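Xaa-Pro Dipeptidase (Alteromonas macleodii, PDB 2QS8) probably hydrolyses dipeptides ending in proline, as a metal-dependent carboxypeptidase of the amidohydrolase superfamily. Local coordinates at residues D67-F72 against R111-S116. Sequence-based numbering, arbitrary orientation.
With MG (magnesium ion), chain C.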
loop_
_atom_site.group_PDB
_atom_site.type_symbol
_atom_site.label_atom_id
_atom_site.label_comp_id
_atom_site.label_asym_id
_atom_site.label_seq_id
_atom_site.Cartn_x
_atom_site.Cartn_y
_atom_site.Cartn_z
ATOM N N ASP A 67 -29.792 7.699 23.103
ATOM C CA ASP A 67 -29.352 8.707 22.138
ATOM C C ASP A 67 -28.283 8.034 21.273
ATOM O O ASP A 67 -27.210 7.701 21.749
ATOM C CB ASP A 67 -28.771 9.929 22.869
ATOM C CG ASP A 67 -28.596 11.133 21.956
ATOM O OD1 ASP A 67 -28.337 10.941 20.751
ATOM O OD2 ASP A 67 -28.707 12.278 22.453
HETATM N N MSE A 68 -28.600 7.821 20.000
HETATM C CA MSE A 68 -27.685 7.149 19.073
HETATM C C MSE A 68 -26.522 8.007 18.555
HETATM O O MSE A 68 -25.736 7.528 17.737
HETATM C CB MSE A 68 -28.461 6.649 17.857
HETATM C CG MSE A 68 -29.607 5.701 18.148
HETATM SE SE MSE A 68 -28.848 4.115 18.981
HETATM C CE MSE A 68 -27.866 3.259 17.540
ATOM N N HIS A 69 -26.413 9.257 19.000
ATOM C CA HIS A 69 -25.354 10.116 18.477
ATOM C C HIS A 69 -24.908 11.205 19.444
ATOM O O HIS A 69 -25.444 12.315 19.440
ATOM C CB HIS A 69 -25.833 10.741 17.163
ATOM C CG HIS A 69 -24.740 11.314 16.312
ATOM N ND1 HIS A 69 -24.537 10.922 15.006
ATOM C CD2 HIS A 69 -23.830 12.285 16.561
ATOM C CE1 HIS A 69 -23.550 11.631 14.486
ATOM N NE2 HIS A 69 -23.106 12.465 15.408
ATOM N N VAL A 70 -23.921 10.884 20.271
ATOM C CA VAL A 70 -23.412 11.851 21.237
ATOM C C VAL A 70 -21.887 11.897 21.198
ATOM O O VAL A 70 -21.244 10.949 20.745
ATOM C CB VAL A 70 -23.864 11.515 22.690
ATOM C CG1 VAL A 70 -25.394 11.526 22.780
ATOM C CG2 VAL A 70 -23.304 10.171 23.117
ATOM N N HIS A 71 -21.323 13.009 21.663
ATOM C CA HIS A 71 -19.874 13.186 21.690
ATOM C C HIS A 71 -19.407 13.685 23.059
ATOM O O HIS A 71 -18.939 14.821 23.188
ATOM C CB HIS A 71 -19.430 14.194 20.618
ATOM C CG HIS A 71 -19.741 13.777 19.218
ATOM N ND1 HIS A 71 -19.112 12.717 18.598
ATOM C CD2 HIS A 71 -20.608 14.284 18.308
ATOM C CE1 HIS A 71 -19.575 12.594 17.368
ATOM N NE2 HIS A 71 -20.483 13.531 17.166
ATOM N N PHE A 72 -19.536 12.850 24.082
ATOM C CA PHE A 72 -19.094 13.255 25.409
ATOM C C PHE A 72 -17.628 13.656 25.290
ATOM O O PHE A 72 -16.853 12.984 24.604
ATOM C CB PHE A 72 -19.205 12.105 26.416
ATOM C CG PHE A 72 -20.613 11.600 26.646
ATOM C CD1 PHE A 72 -21.712 12.450 26.551
ATOM C CD2 PHE A 72 -20.824 10.283 27.028
ATOM C CE1 PHE A 72 -23.001 11.988 26.839
ATOM C CE2 PHE A 72 -22.105 9.811 27.322
ATOM C CZ PHE A 72 -23.194 10.665 27.227
ATOM N N ARG A 111 -24.993 5.990 22.308
ATOM C CA ARG A 111 -24.034 5.496 21.343
ATOM C C ARG A 111 -23.112 6.687 21.013
ATOM O O ARG A 111 -23.548 7.641 20.359
ATOM C CB ARG A 111 -24.745 5.014 20.065
ATOM C CG ARG A 111 -23.832 4.299 19.070
ATOM C CD ARG A 111 -24.552 3.876 17.773
ATOM N NE ARG A 111 -25.036 5.024 17.014
ATOM C CZ ARG A 111 -25.428 4.980 15.749
ATOM N NH1 ARG A 111 -25.403 3.834 15.082
ATOM N NH2 ARG A 111 -25.812 6.090 15.138
ATOM N N GLN A 112 -21.870 6.663 21.501
ATOM C CA GLN A 112 -20.927 7.737 21.189
ATOM C C GLN A 112 -20.309 7.403 19.834
ATOM O O GLN A 112 -19.627 6.387 19.679
ATOM C CB GLN A 112 -19.807 7.834 22.224
ATOM C CG GLN A 112 -18.784 8.909 21.859
ATOM C CD GLN A 112 -18.610 9.953 22.945
ATOM O OE1 GLN A 112 -19.545 10.252 23.689
ATOM N NE2 GLN A 112 -17.418 10.525 23.027
ATOM N N VAL A 113 -20.541 8.258 18.856
ATOM C CA VAL A 113 -20.012 8.012 17.537
ATOM C C VAL A 113 -18.909 8.982 17.141
ATOM O O VAL A 113 -19.013 9.651 16.112
ATOM C CB VAL A 113 -21.136 8.043 16.479
ATOM C CG1 VAL A 113 -22.015 6.796 16.626
ATOM C CG2 VAL A 113 -21.977 9.293 16.663
ATOM N N GLY A 114 -17.857 9.042 17.961
ATOM C CA GLY A 114 -16.727 9.904 17.657
ATOM C C GLY A 114 -16.098 10.752 18.756
ATOM O O GLY A 114 -16.780 11.508 19.432
ATOM N N ASP A 115 -14.786 10.604 18.927
ATOM C CA ASP A 115 -14.002 11.401 19.875
ATOM C C ASP A 115 -12.552 11.224 19.446
ATOM O O ASP A 115 -12.293 10.478 18.500
ATOM C CB ASP A 115 -14.221 10.975 21.345
ATOM C CG ASP A 115 -13.843 9.530 21.625
ATOM O OD1 ASP A 115 -14.754 8.738 21.953
ATOM O OD2 ASP A 115 -12.645 9.186 21.540
ATOM N N SER A 116 -11.608 11.884 20.116
ATOM C CA SER A 116 -10.208 11.777 19.704
ATOM C C SER A 116 -9.683 10.339 19.605
ATOM O O SER A 116 -8.648 10.100 18.988
ATOM C CB SER A 116 -9.304 12.628 20.607
ATOM O OG SER A 116 -9.340 12.202 21.957
HETATM MG MG MG C . -21.306 14.051 15.224
#
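Residues 69-70 run parallel to the end of strand 107-112, V70 bridging to Q112, with R111 N donating to D67 O and V70 N to R111 O. These are neighbouring strands of the amidohydrolase TIM barrel, and the HxH metal motif sits at the end of the first, H69 on the strand and H71 just past it; both bind magnesium together with D328. R111 grips M68 O side-on, NE at 2.7 Å and NH2 at 3.0 Å, the oxygen lying in the guanidinium plane at its edge while M68 CE sits over one face. NH2 also forms a salt bridge with E254, whose other carboxylate oxygen accepts from H69 ND1. A leucine in place of R111 would remove both bonds to M68 O and the E254 salt bridge, and would probably loosen the corner at M68 that leads into the metal ligands. V113 CG2 stands 3.3 Å from the H69 ring centroid, almost on its normal, a CH-pi contact over the face. Q112, bent at chi2 (123°), clasps the F72 backbone: OE1 accepts from N at 2.6 Å and NE2 donates to O at 3.0 Å. H71 is fixed at both ring nitrogens, NE2 binding magnesium at 2.2 Å and ND1 donating along a lone pair of G114 O at 2.8 Å.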